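Local structure of MGS-M5 (Unidentified, 4Q3N) at residues L31-I36 / M46-G51; R154-Q159 / L214-A219; I161-R166 / A187-K192. The protein probably catalyses the NAD-dependent interconversion of L-lactate and pyruvate, as a lactate dehydrogenase. One frame throughout, in Å; residues are numbered along the deposited sequence. Where two conformers were deposited one is given.

Interaction 1 (L31-I36 / M46-G51); sequences LVLLDI and MDLNHG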
ATOM      1  N   LEU A  31     -18.644   1.140  -3.021  1.00 23.22           N
ATOM      2  CA  LEU A  31     -19.238   0.407  -1.920  0.50 22.03           C
ATOM      3  C   LEU A  31     -20.686   0.873  -1.754  1.00 22.90           C
ATOM      4  O   LEU A  31     -20.924   2.086  -1.749  1.00 23.55           O
ATOM      5  CB  LEU A  31     -18.430   0.692  -0.664  0.50 21.35           C
ATOM      6  CG  LEU A  31     -18.703   0.048   0.666  0.50 20.74           C
ATOM      7  CD1 LEU A  31     -18.592  -1.437   0.456  0.50 20.77           C
ATOM      8  CD2 LEU A  31     -17.698   0.569   1.713  0.50 19.95           C
ATOM      9  N   VAL A  32     -21.627  -0.059  -1.618  1.00 22.44           N
ATOM     10  CA  VAL A  32     -23.015   0.329  -1.353  1.00 23.59           C
ATOM     11  C   VAL A  32     -23.448  -0.416  -0.097  1.00 24.40           C
ATOM     12  O   VAL A  32     -23.218  -1.623   0.014  1.00 23.43           O
ATOM     13  CB  VAL A  32     -23.948   0.003  -2.506  1.00 26.35           C
ATOM     14  CG1 VAL A  32     -25.395   0.418  -2.147  1.00 27.18           C
ATOM     15  CG2 VAL A  32     -23.492   0.708  -3.839  1.00 24.55           C
ATOM     16  N   LEU A  33     -24.033   0.310   0.851  1.00 22.33           N
ATOM     17  CA  LEU A  33     -24.455  -0.256   2.121  1.00 22.43           C
ATOM     18  C   LEU A  33     -25.975  -0.395   2.139  1.00 24.78           C
ATOM     19  O   LEU A  33     -26.699   0.589   1.860  1.00 24.26           O
ATOM     20  CB  LEU A  33     -24.020   0.644   3.287  1.00 22.73           C
ATOM     21  CG  LEU A  33     -22.510   0.990   3.280  1.00 22.19           C
ATOM     22  CD1 LEU A  33     -22.247   1.904   4.473  1.00 20.77           C
ATOM     23  CD2 LEU A  33     -21.613  -0.276   3.388  1.00 23.49           C
ATOM     24  N   LEU A  34     -26.456  -1.598   2.444  1.00 25.08           N
ATOM     25  CA  LEU A  34     -27.901  -1.862   2.538  1.00 27.04           C
ATOM     26  C   LEU A  34     -28.257  -2.296   3.947  1.00 28.28           C
ATOM     27  O   LEU A  34     -27.565  -3.117   4.536  1.00 27.26           O
ATOM     28  CB  LEU A  34     -28.333  -2.969   1.571  1.00 30.32           C
ATOM     29  CG  LEU A  34     -28.885  -2.585   0.204  1.00 34.14           C
ATOM     30  CD1 LEU A  34     -27.874  -1.708  -0.516  1.00 34.59           C
ATOM     31  CD2 LEU A  34     -29.206  -3.867  -0.619  1.00 34.57           C
ATOM     32  N   ASP A  35     -29.345  -1.785   4.475  1.00 27.65           N
ATOM     33  CA  ASP A  35     -29.798  -2.238   5.774  1.00 29.64           C
ATOM     34  C   ASP A  35     -31.288  -2.040   5.831  1.00 30.40           C
ATOM     35  O   ASP A  35     -31.803  -1.091   5.247  1.00 29.20           O
ATOM     36  CB  ASP A  35     -29.120  -1.457   6.905  1.00 30.84           C
ATOM     37  CG  ASP A  35     -29.275  -2.138   8.247  1.00 34.50           C
ATOM     38  OD1 ASP A  35     -30.328  -1.962   8.888  1.00 35.94           O
ATOM     39  OD2 ASP A  35     -28.365  -2.853   8.670  1.00 35.04           O
ATOM     40  N   ILE A  36     -31.992  -2.913   6.531  1.00 33.47           N
ATOM     41  CA  ILE A  36     -33.439  -2.712   6.677  1.00 37.59           C
ATOM     42  C   ILE A  36     -33.694  -1.366   7.367  1.00 36.72           C
ATOM     43  O   ILE A  36     -34.722  -0.740   7.175  1.00 36.21           O
ATOM     44  CB  ILE A  36     -34.076  -3.886   7.440  1.00 42.71           C
ATOM     45  CG1 ILE A  36     -35.562  -3.632   7.624  1.00 50.99           C
ATOM     46  CG2 ILE A  36     -33.387  -4.106   8.759  1.00 42.52           C
ATOM     47  CD1 ILE A  36     -36.301  -3.343   6.296  1.00 57.00           C
ATOM     48  N   MET A  46     -22.158   8.059   5.776  1.00 23.20           N
ATOM     49  CA  MET A  46     -21.553   9.355   6.165  1.00 24.48           C
ATOM     50  C   MET A  46     -20.238   9.114   6.903  1.00 24.41           C
ATOM     51  O   MET A  46     -19.195   9.695   6.561  1.00 24.38           O
ATOM     52  CB  MET A  46     -22.465  10.169   7.054  1.00 26.43           C
ATOM     53  CG  MET A  46     -23.752  10.595   6.401  1.00 28.56           C
ATOM     54  SD  MET A  46     -24.867  11.235   7.648  1.00 31.39           S
ATOM     55  CE  MET A  46     -26.311  11.587   6.605  1.00 36.73           C
ATOM     56  N   ASP A  47     -20.269   8.231   7.892  1.00 23.11           N
ATOM     57  CA  ASP A  47     -19.130   8.076   8.806  1.00 22.72           C
ATOM     58  C   ASP A  47     -17.930   7.527   8.014  1.00 22.98           C
ATOM     59  O   ASP A  47     -16.786   7.946   8.249  1.00 22.66           O
ATOM     60  CB  ASP A  47     -19.504   7.139   9.984  1.00 23.11           C
ATOM     61  CG  ASP A  47     -18.648   7.349  11.238  1.00 25.84           C
ATOM     62  OD1 ASP A  47     -17.935   8.384  11.364  1.00 27.81           O
ATOM     63  OD2 ASP A  47     -18.723   6.462  12.142  1.00 26.52           O
ATOM     64  N   LEU A  48     -18.192   6.600   7.083  1.00 22.05           N
ATOM     65  CA  LEU A  48     -17.094   6.095   6.215  1.00 21.55           C
ATOM     66  C   LEU A  48     -16.596   7.196   5.300  1.00 22.39           C
ATOM     67  O   LEU A  48     -15.395   7.369   5.178  1.00 22.98           O
ATOM     68  CB  LEU A  48     -17.536   4.919   5.369  1.00 22.28           C
ATOM     69  CG  LEU A  48     -17.805   3.574   6.061  1.00 23.72           C
ATOM     70  CD1 LEU A  48     -18.203   2.546   4.957  1.00 22.41           C
ATOM     71  CD2 LEU A  48     -16.574   3.081   6.821  1.00 21.53           C
ATOM     72  N   ASN A  49     -17.523   7.919   4.639  1.00 21.44           N
ATOM     73  CA  ASN A  49     -17.117   8.965   3.682  1.00 22.65           C
ATOM     74  C   ASN A  49     -16.251  10.039   4.291  1.00 23.07           C
ATOM     75  O   ASN A  49     -15.339  10.550   3.648  1.00 22.69           O
ATOM     76  CB  ASN A  49     -18.337   9.645   3.033  1.00 24.31           C
ATOM     77  CG  ASN A  49     -18.825   8.864   1.823  1.00 24.97           C
ATOM     78  OD1 ASN A  49     -17.994   8.302   1.093  1.00 23.96           O
ATOM     79  ND2 ASN A  49     -20.151   8.795   1.609  1.00 22.71           N
ATOM     80  N   HIS A  50     -16.510  10.353   5.554  1.00 21.82           N
ATOM     81  CA  HIS A  50     -15.778  11.419   6.212  1.00 24.01           C
ATOM     82  C   HIS A  50     -14.308  11.081   6.460  1.00 25.34           C
ATOM     83  O   HIS A  50     -13.531  11.955   6.794  1.00 29.40           O
ATOM     84  CB  HIS A  50     -16.476  11.784   7.537  1.00 23.05           C
ATOM     85  CG  HIS A  50     -17.822  12.377   7.314  1.00 24.68           C
ATOM     86  ND1 HIS A  50     -18.754  12.557   8.323  1.00 27.09           N
ATOM     87  CD2 HIS A  50     -18.402  12.836   6.184  1.00 25.10           C
ATOM     88  CE1 HIS A  50     -19.847  13.102   7.818  1.00 27.51           C
ATOM     89  NE2 HIS A  50     -19.660  13.288   6.517  1.00 27.30           N
ATOM     90  N   GLY A  51     -13.930   9.829   6.361  1.00 23.88           N
ATOM     91  CA  GLY A  51     -12.511   9.493   6.537  1.00 24.74           C
ATOM     92  C   GLY A  51     -11.758   9.437   5.186  1.00 26.46           C
ATOM     93  O   GLY A  51     -10.517   9.360   5.152  1.00 24.42           O
TER
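L31 and L48 mark the closest backbone approach between strand segment 31-34 and residues 46-49 of helix 38-49, with their CA atoms 10.2 Å apart. At that spacing no backbone bonds form, and leucine side chains alone bridge the gap. L48 CD1 does all the touching on the helix side. It meets L33 CD1 at 4.1 Å, and the two side chains cross obliquely. L48 CG lies anti to the carbonyl carbon (chi1 -70°), and this carries the methyl from the helix toward the strand. L31 CD2 comes to 3.8 Å from the same L48 CD1, with the two side chains at about a right angle. L31 has a second conformer, so this touch is less certain in detail. All three leucines are buried, and the patch is purely apolar.

The contact belongs to the beta-alpha-beta unit of strand 30-34, helix 38-49 and strand 60-63 in the Rossmann-type NAD domain. D35 follows the strand, where NAD-dependent dehydrogenases commonly carry an acid that holds the adenine ribose. Its OD2 here accepts from T11 N. D47 turns to the second subunit and forms a salt bridge with K227 of that chain. Strand 30-34 lies between strands 5-9 and 60-63. L31 also packs on A19 and M22 of helix 13-25, and L48 on M16 and Y20 of the same helix.

Interaction 2 (R154-Q159 / L214-A219); sequences RYEISQ and LKVRDA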
ATOM      1  N   ARG A 154      -3.045 -19.699  12.445  1.00 23.74           N
ATOM      2  CA  ARG A 154      -1.739 -19.169  12.044  0.50 23.17           C
ATOM      3  C   ARG A 154      -1.189 -18.221  13.102  1.00 24.45           C
ATOM      4  O   ARG A 154      -0.013 -18.315  13.490  1.00 25.13           O
ATOM      5  CB  ARG A 154      -1.847 -18.462  10.688  0.50 22.27           C
ATOM      6  CG  ARG A 154      -2.435 -19.355   9.609  0.50 23.03           C
ATOM      7  CD  ARG A 154      -2.762 -18.541   8.377  0.50 24.23           C
ATOM      8  NE  ARG A 154      -1.572 -18.279   7.588  0.50 23.56           N
ATOM      9  CZ  ARG A 154      -1.583 -17.634   6.427  0.50 25.85           C
ATOM     10  NH1 ARG A 154      -2.729 -17.199   5.918  0.50 25.32           N
ATOM     11  NH2 ARG A 154      -0.450 -17.468   5.760  0.50 25.11           N
ATOM     12  N   TYR A 155      -2.046 -17.334  13.612  1.00 23.29           N
ATOM     13  CA  TYR A 155      -1.634 -16.478  14.725  1.00 24.15           C
ATOM     14  C   TYR A 155      -1.133 -17.286  15.914  1.00 25.84           C
ATOM     15  O   TYR A 155      -0.070 -16.990  16.482  1.00 25.99           O
ATOM     16  CB  TYR A 155      -2.799 -15.547  15.194  1.00 23.95           C
ATOM     17  CG  TYR A 155      -2.465 -14.835  16.504  1.00 26.73           C
ATOM     18  CD1 TYR A 155      -1.552 -13.756  16.551  1.00 28.27           C
ATOM     19  CD2 TYR A 155      -3.018 -15.265  17.710  1.00 27.78           C
ATOM     20  CE1 TYR A 155      -1.233 -13.132  17.787  1.00 29.89           C
ATOM     21  CE2 TYR A 155      -2.725 -14.636  18.918  1.00 31.03           C
ATOM     22  CZ  TYR A 155      -1.841 -13.593  18.958  1.00 31.83           C
ATOM     23  OH  TYR A 155      -1.579 -13.027  20.176  1.00 35.61           O
ATOM     24  N   GLU A 156      -1.870 -18.325  16.315  1.00 26.07           N
ATOM     25  CA  GLU A 156      -1.484 -19.047  17.540  1.00 26.13           C
ATOM     26  C   GLU A 156      -0.132 -19.754  17.356  1.00 26.03           C
ATOM     27  O   GLU A 156       0.727 -19.713  18.220  1.00 28.46           O
ATOM     28  CB  GLU A 156      -2.544 -20.087  17.943  1.00 27.32           C
ATOM     29  CG  GLU A 156      -3.924 -19.471  18.371  1.00 34.29           C
ATOM     30  CD  GLU A 156      -3.843 -18.627  19.645  1.00 38.24           C
ATOM     31  OE1 GLU A 156      -2.833 -18.757  20.371  1.00 38.84           O
ATOM     32  OE2 GLU A 156      -4.803 -17.841  19.910  1.00 39.60           O
ATOM     33  N   ILE A 157       0.003 -20.451  16.241  1.00 24.48           N
ATOM     34  CA  ILE A 157       1.270 -21.125  15.918  1.00 24.61           C
ATOM     35  C   ILE A 157       2.421 -20.109  15.910  1.00 25.86           C
ATOM     36  O   ILE A 157       3.490 -20.399  16.459  1.00 26.24           O
ATOM     37  CB  ILE A 157       1.171 -21.843  14.571  1.00 23.55           C
ATOM     38  CG1 ILE A 157       0.192 -23.042  14.660  1.00 22.26           C
ATOM     39  CG2 ILE A 157       2.520 -22.324  14.085  1.00 24.34           C
ATOM     40  CD1 ILE A 157      -0.201 -23.526  13.216  1.00 27.22           C
ATOM     41  N   SER A 158       2.181 -18.902  15.394  1.00 24.56           N
ATOM     42  CA  SER A 158       3.263 -17.929  15.237  1.00 26.82           C
ATOM     43  C   SER A 158       3.781 -17.481  16.583  1.00 27.54           C
ATOM     44  O   SER A 158       4.966 -17.151  16.726  1.00 28.49           O
ATOM     45  CB  SER A 158       2.817 -16.710  14.417  1.00 28.42           C
ATOM     46  OG  SER A 158       1.993 -15.886  15.212  1.00 32.31           O
ATOM     47  N   GLN A 159       2.902 -17.459  17.581  1.00 27.76           N
ATOM     48  CA  GLN A 159       3.304 -17.094  18.913  1.00 27.07           C
ATOM     49  C   GLN A 159       4.217 -18.140  19.573  1.00 27.51           C
ATOM     50  O   GLN A 159       4.968 -17.793  20.489  1.00 28.53           O
ATOM     51  CB  GLN A 159       2.050 -16.827  19.818  1.00 34.11           C
ATOM     52  CG  GLN A 159       1.215 -15.654  19.344  1.00 35.78           C
ATOM     53  CD  GLN A 159       2.029 -14.407  19.044  1.00 38.42           C
ATOM     54  OE1 GLN A 159       2.337 -13.648  19.948  1.00 41.71           O
ATOM     55  NE2 GLN A 159       2.356 -14.172  17.752  1.00 40.54           N
ATOM     56  N   LEU A 214      -7.710 -26.227  20.796  1.00 29.35           N
ATOM     57  CA  LEU A 214      -8.676 -25.755  21.799  1.00 29.86           C
ATOM     58  C   LEU A 214      -8.794 -24.240  21.786  1.00 29.84           C
ATOM     59  O   LEU A 214      -9.906 -23.693  21.821  1.00 29.58           O
ATOM     60  CB  LEU A 214      -8.273 -26.244  23.187  1.00 31.09           C
ATOM     61  CG  LEU A 214      -8.265 -27.775  23.368  1.00 32.84           C
ATOM     62  CD1 LEU A 214      -7.916 -28.254  24.794  1.00 32.72           C
ATOM     63  CD2 LEU A 214      -9.604 -28.350  22.943  1.00 33.01           C
ATOM     64  N   LYS A 215      -7.652 -23.554  21.684  1.00 28.64           N
ATOM     65  CA  LYS A 215      -7.661 -22.079  21.621  1.00 28.90           C
ATOM     66  C   LYS A 215      -8.448 -21.595  20.422  1.00 29.07           C
ATOM     67  O   LYS A 215      -9.205 -20.620  20.478  1.00 30.45           O
ATOM     68  CB  LYS A 215      -6.212 -21.517  21.505  1.00 44.09           C
ATOM     69  CG  LYS A 215      -5.406 -21.532  22.788  1.00 48.80           C
ATOM     70  CD  LYS A 215      -5.998 -20.534  23.799  1.00 54.97           C
ATOM     71  CE  LYS A 215      -5.894 -19.078  23.281  1.00 64.00           C
ATOM     72  NZ  LYS A 215      -4.501 -18.558  23.045  1.00 63.79           N
ATOM     73  N   VAL A 216      -8.222 -22.246  19.295  1.00 27.50           N
ATOM     74  CA  VAL A 216      -8.956 -21.858  18.093  1.00 27.10           C
ATOM     75  C   VAL A 216     -10.459 -22.109  18.255  1.00 28.33           C
ATOM     76  O   VAL A 216     -11.289 -21.249  17.919  1.00 28.61           O
ATOM     77  CB  VAL A 216      -8.413 -22.611  16.852  1.00 28.75           C
ATOM     78  CG1 VAL A 216      -9.340 -22.428  15.631  1.00 28.38           C
ATOM     79  CG2 VAL A 216      -7.002 -22.141  16.535  1.00 27.26           C
ATOM     80  N   ARG A 217     -10.813 -23.283  18.792  1.00 29.40           N
ATOM     81  CA  ARG A 217     -12.201 -23.624  19.092  1.00 32.31           C
ATOM     82  C   ARG A 217     -12.932 -22.606  19.988  1.00 31.40           C
ATOM     83  O   ARG A 217     -14.103 -22.295  19.767  1.00 31.35           O
ATOM     84  CB  ARG A 217     -12.277 -24.987  19.812  1.00 38.47           C
ATOM     85  CG  ARG A 217     -12.111 -26.223  18.958  1.00 44.45           C
ATOM     86  CD  ARG A 217     -13.446 -26.794  18.444  1.00 51.63           C
ATOM     87  NE  ARG A 217     -14.576 -26.620  19.346  1.00 50.89           N
ATOM     88  CZ  ARG A 217     -15.023 -27.543  20.197  1.00 52.44           C
ATOM     89  NH1 ARG A 217     -14.423 -28.720  20.302  1.00 52.94           N
ATOM     90  NH2 ARG A 217     -16.073 -27.270  20.970  1.00 53.08           N
ATOM     91  N   ASP A 218     -12.220 -22.092  20.990  1.00 27.82           N
ATOM     92  CA  ASP A 218     -12.796 -21.251  22.049  1.00 27.33           C
ATOM     93  C   ASP A 218     -12.661 -19.763  21.751  1.00 26.05           C
ATOM     94  O   ASP A 218     -13.173 -18.947  22.511  1.00 26.94           O
ATOM     95  CB  ASP A 218     -12.095 -21.532  23.364  1.00 28.45           C
ATOM     96  CG  ASP A 218     -12.919 -21.143  24.581  1.00 32.44           C
ATOM     97  OD1 ASP A 218     -14.179 -21.339  24.609  1.00 31.62           O
ATOM     98  OD2 ASP A 218     -12.280 -20.706  25.558  1.00 34.35           O
ATOM     99  N   ALA A 219     -11.979 -19.414  20.650  1.00 25.01           N
ATOM    100  CA  ALA A 219     -11.656 -18.001  20.366  1.00 25.16           C
ATOM    101  C   ALA A 219     -12.857 -17.063  20.275  1.00 26.76           C
ATOM    102  O   ALA A 219     -12.862 -16.000  20.895  1.00 28.21           O
ATOM    103  CB  ALA A 219     -10.824 -17.897  19.076  1.00 24.56           C
TER
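E156 and K215 bring the two helical segments nearest, with CA atoms 8.0 Å apart. Both segments lie within longer helices, 147-161 and 206-227. The pair is a salt bridge with two weak hydrogen bonds. K215 NZ is equidistant from E156 OE1 and OE2, at 3.2 Å, but stands well above the carboxylate plane, which fits the weakness of both bonds. The lysine chain is bent at chi2, chi3 and chi4, and these bends bring the ammonium to the carboxylate; the two side chains cross at about a right angle. E156 is bent as well, at chi2 (-65°). Its OE2 also lies in the plane of the Y155 ring, at the ring edge. Nearer the backbone, E156 CG lies 4.5 Å from V216 CG2.

These helices belong to the alpha/beta C-terminal domain of the lactate/malate dehydrogenase family, and the charge pair links them. V216 also packs on I172 of strand 168-173, while E156 packs on I212.

A polar chain runs along helix 147-161 beside the contact. S158 OG donates to Y155 O at 2.7 Å, tilted 26° from the carbonyl plane. Q159 NE2 donates to S158 OG at 3.1 Å, nearly in its own amide plane. Q159 CG lies over one face of the Y155 ring. Y155 also packs on N49 of the second subunit, and A219 on H50 of that chain.

Interaction 3 (I161-R166 / A187-K192); sequences IHIDSR and ANVGAK. With ACT (acetate ion), chain E.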
ATOM      1  N   ILE A 161       6.448 -20.206  17.706  1.00 24.04           N
ATOM      2  CA  ILE A 161       7.722 -20.358  16.978  1.00 25.70           C
ATOM      3  C   ILE A 161       8.336 -19.039  16.531  1.00 26.90           C
ATOM      4  O   ILE A 161       9.436 -19.032  15.959  1.00 26.96           O
ATOM      5  CB  ILE A 161       7.538 -21.267  15.751  1.00 24.67           C
ATOM      6  CG1 ILE A 161       6.470 -20.700  14.807  1.00 23.83           C
ATOM      7  CG2 ILE A 161       7.065 -22.673  16.206  1.00 27.23           C
ATOM      8  CD1 ILE A 161       6.418 -21.414  13.443  1.00 24.66           C
ATOM      9  N   HIS A 162       7.654 -17.937  16.823  1.00 25.75           N
ATOM     10  CA  HIS A 162       8.169 -16.584  16.540  1.00 26.55           C
ATOM     11  C   HIS A 162       8.567 -16.455  15.051  1.00 25.79           C
ATOM     12  O   HIS A 162       9.678 -15.998  14.732  1.00 24.47           O
ATOM     13  CB  HIS A 162       9.364 -16.277  17.444  1.00 30.76           C
ATOM     14  CG  HIS A 162       9.058 -16.507  18.894  1.00 36.05           C
ATOM     15  ND1 HIS A 162       9.746 -17.419  19.670  1.00 38.78           N
ATOM     16  CD2 HIS A 162       8.078 -15.999  19.683  1.00 38.11           C
ATOM     17  CE1 HIS A 162       9.231 -17.423  20.893  1.00 40.20           C
ATOM     18  NE2 HIS A 162       8.218 -16.574  20.925  1.00 39.79           N
ATOM     19  N   ILE A 163       7.647 -16.865  14.190  1.00 26.13           N
ATOM     20  CA  ILE A 163       7.759 -16.714  12.708  1.00 24.31           C
ATOM     21  C   ILE A 163       6.531 -15.890  12.246  1.00 26.45           C
ATOM     22  O   ILE A 163       5.426 -16.090  12.772  1.00 25.22           O
ATOM     23  CB  ILE A 163       7.752 -18.111  11.994  1.00 23.80           C
ATOM     24  CG1 ILE A 163       8.944 -18.968  12.438  1.00 24.60           C
ATOM     25  CG2 ILE A 163       7.652 -17.972  10.389  1.00 23.08           C
ATOM     26  CD1 ILE A 163      10.287 -18.368  12.054  1.00 25.35           C
ATOM     27  N   ASP A 164       6.728 -14.936  11.339  1.00 23.14           N
ATOM     28  CA  ASP A 164       5.645 -14.215  10.665  1.00 22.11           C
ATOM     29  C   ASP A 164       4.467 -15.172  10.407  1.00 23.26           C
ATOM     30  O   ASP A 164       4.640 -16.216   9.773  1.00 23.30           O
ATOM     31  CB  ASP A 164       6.218 -13.642   9.348  1.00 24.77           C
ATOM     32  CG  ASP A 164       5.274 -12.661   8.636  1.00 25.82           C
ATOM     33  OD1 ASP A 164       4.027 -12.723   8.857  1.00 24.03           O
ATOM     34  OD2 ASP A 164       5.795 -11.843   7.805  1.00 29.33           O
ATOM     35  N   SER A 165       3.270 -14.846  10.927  1.00 22.10           N
ATOM     36  CA  SER A 165       2.102 -15.729  10.778  1.00 22.41           C
ATOM     37  C   SER A 165       1.779 -15.976   9.313  1.00 23.51           C
ATOM     38  O   SER A 165       1.168 -16.999   8.925  1.00 24.39           O
ATOM     39  CB  SER A 165       0.863 -15.110  11.493  1.00 22.27           C
ATOM     40  OG  SER A 165       0.390 -13.917  10.879  1.00 24.05           O
ATOM     41  N   ARG A 166       2.206 -15.040   8.473  1.00 22.88           N
ATOM     42  CA  ARG A 166       1.909 -15.167   7.017  1.00 24.35           C
ATOM     43  C   ARG A 166       2.803 -16.244   6.383  1.00 25.30           C
ATOM     44  O   ARG A 166       2.575 -16.653   5.258  1.00 25.17           O
ATOM     45  CB  ARG A 166       2.074 -13.808   6.316  1.00 26.02           C
ATOM     46  CG  ARG A 166       1.000 -12.798   6.838  1.00 28.22           C
ATOM     47  CD  ARG A 166       1.326 -11.366   6.452  1.00 28.39           C
ATOM     48  NE  ARG A 166       2.693 -10.989   6.803  1.00 28.45           N
ATOM     49  CZ  ARG A 166       3.217  -9.812   6.512  1.00 28.78           C
ATOM     50  NH1 ARG A 166       2.462  -8.874   5.934  1.00 28.39           N
ATOM     51  NH2 ARG A 166       4.468  -9.565   6.843  1.00 27.02           N
ATOM     52  N   ALA A 187       0.379 -29.308   7.028  1.00 35.72           N
ATOM     53  CA  ALA A 187       0.657 -28.021   7.658  1.00 35.43           C
ATOM     54  C   ALA A 187       2.151 -27.791   7.545  1.00 36.29           C
ATOM     55  O   ALA A 187       2.907 -28.722   7.758  1.00 34.14           O
ATOM     56  CB  ALA A 187       0.213 -28.002   9.105  1.00 34.48           C
ATOM     57  N   ASN A 188       2.565 -26.594   7.126  1.00 37.32           N
ATOM     58  CA  ASN A 188       3.974 -26.285   7.099  1.00 41.51           C
ATOM     59  C   ASN A 188       4.278 -24.840   7.499  1.00 35.98           C
ATOM     60  O   ASN A 188       3.384 -23.990   7.646  1.00 33.52           O
ATOM     61  CB  ASN A 188       4.597 -26.591   5.739  1.00 50.41           C
ATOM     62  CG  ASN A 188       3.746 -26.182   4.596  1.00 59.00           C
ATOM     63  OD1 ASN A 188       2.886 -26.950   4.157  1.00 68.01           O
ATOM     64  ND2 ASN A 188       4.004 -24.991   4.054  1.00 58.64           N
ATOM     65  N   VAL A 189       5.550 -24.603   7.771  1.00 31.85           N
ATOM     66  CA  VAL A 189       6.008 -23.253   8.069  1.00 28.82           C
ATOM     67  C   VAL A 189       7.016 -22.939   6.972  1.00 30.78           C
ATOM     68  O   VAL A 189       8.030 -23.619   6.844  1.00 29.89           O
ATOM     69  CB  VAL A 189       6.605 -23.162   9.496  1.00 27.04           C
ATOM     70  CG1 VAL A 189       7.154 -21.743   9.764  1.00 25.82           C
ATOM     71  CG2 VAL A 189       5.527 -23.533  10.523  1.00 24.89           C
ATOM     72  N   GLY A 190       6.695 -21.974   6.114  1.00 32.98           N
ATOM     73  CA  GLY A 190       7.540 -21.739   4.952  1.00 38.34           C
ATOM     74  C   GLY A 190       7.276 -22.933   4.044  1.00 43.53           C
ATOM     75  O   GLY A 190       6.146 -23.168   3.621  1.00 53.83           O
ATOM     76  N   ALA A 191       8.287 -23.746   3.805  1.00 39.64           N
ATOM     77  CA  ALA A 191       8.063 -24.949   3.002  1.00 37.19           C
ATOM     78  C   ALA A 191       8.222 -26.211   3.870  1.00 34.84           C
ATOM     79  O   ALA A 191       8.166 -27.321   3.381  1.00 36.39           O
ATOM     80  CB  ALA A 191       9.038 -24.974   1.844  1.00 37.45           C
ATOM     81  N   LYS A 192       8.475 -26.011   5.147  1.00 32.15           N
ATOM     82  CA  LYS A 192       8.884 -27.078   6.057  1.00 30.76           C
ATOM     83  C   LYS A 192       7.701 -27.726   6.790  1.00 30.23           C
ATOM     84  O   LYS A 192       6.980 -27.038   7.494  1.00 30.51           O
ATOM     85  CB  LYS A 192       9.864 -26.491   7.077  1.00 30.73           C
ATOM     86  CG  LYS A 192      10.327 -27.428   8.176  1.00 30.33           C
ATOM     87  CD  LYS A 192      11.573 -26.889   8.905  1.00 30.60           C
ATOM     88  CE  LYS A 192      12.065 -27.892   9.964  1.00 31.32           C
ATOM     89  NZ  LYS A 192      13.156 -27.293  10.811  1.00 31.63           N
TER
HETATM   90  C   ACT E 404      12.151 -23.655  11.781  1.00 34.34           C
HETATM   91  O   ACT E 404      11.903 -24.890  11.635  1.00 35.47           O
HETATM   92  OXT ACT E 404      13.304 -23.356  12.198  1.00 32.85           O
HETATM   93  CH3 ACT E 404      11.141 -22.572  11.532  1.00 33.52           C
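V189 faces I161 and I163 across an apolar contact. I161 and V189 meet tip to tip. I161 CD1 lies 3.7 Å from V189 CG2 and 3.8 Å from V189 CG1, so one methyl touches both branches of the valine. With CG1 between its backbone N and carbonyl carbon (chi1 58°), I161 sends CD1 to the valine. I163 comes at V189 aslant, with I163 CG2 3.9 Å from V189 CG1.

Hydrogen bonds shape each segment. Residues 189-192 form a type II' beta turn, closed by V189 N to K192 O and K192 N to V189 O. N188 ND2 donates to G190 O at 2.8 Å from above the carbonyl plane.

A salt bridge lies within 161-166: R166 grips D164 side-on. R166 NE meets D164 OD1, and R166 NH2 meets D164 OD2 at 2.8 Å, each on a syn lone pair. D164 OD1 also accepts from R166 N at 3.0 Å, which makes an Asx turn. D164 has a second charged partner, R251 of the third subunit.

K192 NZ donates to an acetate oxygen, O, at 2.8 Å. The acetate, probably from the crystallisation liquor, is also bound by H284 of the third subunit. A leucine in place of K192 would probably leave the acetate without this donor and K287 O of the third subunit without its lysine bond.

Strand 188-189 lies between strands 168-173 and 192-193 of the antiparallel sheet. V189 packs on V197 of helix 194-200, and I161, at the end of helix 147-161, touches M201 and I204 of the sodium site.

Overall arrangement
Interaction 1 comes first along the chain and lies in the NAD-binding domain. Interactions 2 and 3 follow in the alpha/beta C-terminal domain. Both segments of interaction 3 fall between those of interaction 2 in sequence. Helix 147-161 joins them: it carries 154-159 and ends at I161. Their centres are about 14 Å apart and they touch, with S158 CB 3.1 Å from I163 O. Interaction 1 is remote, its centre about 33 Å from that of interaction 2 and about 37 Å from that of interaction 3. All three reach the second subunit, and interaction 3 also meets the third. The contacts therefore pack each domain internally and lie beside the interfaces of the four-chain assembly.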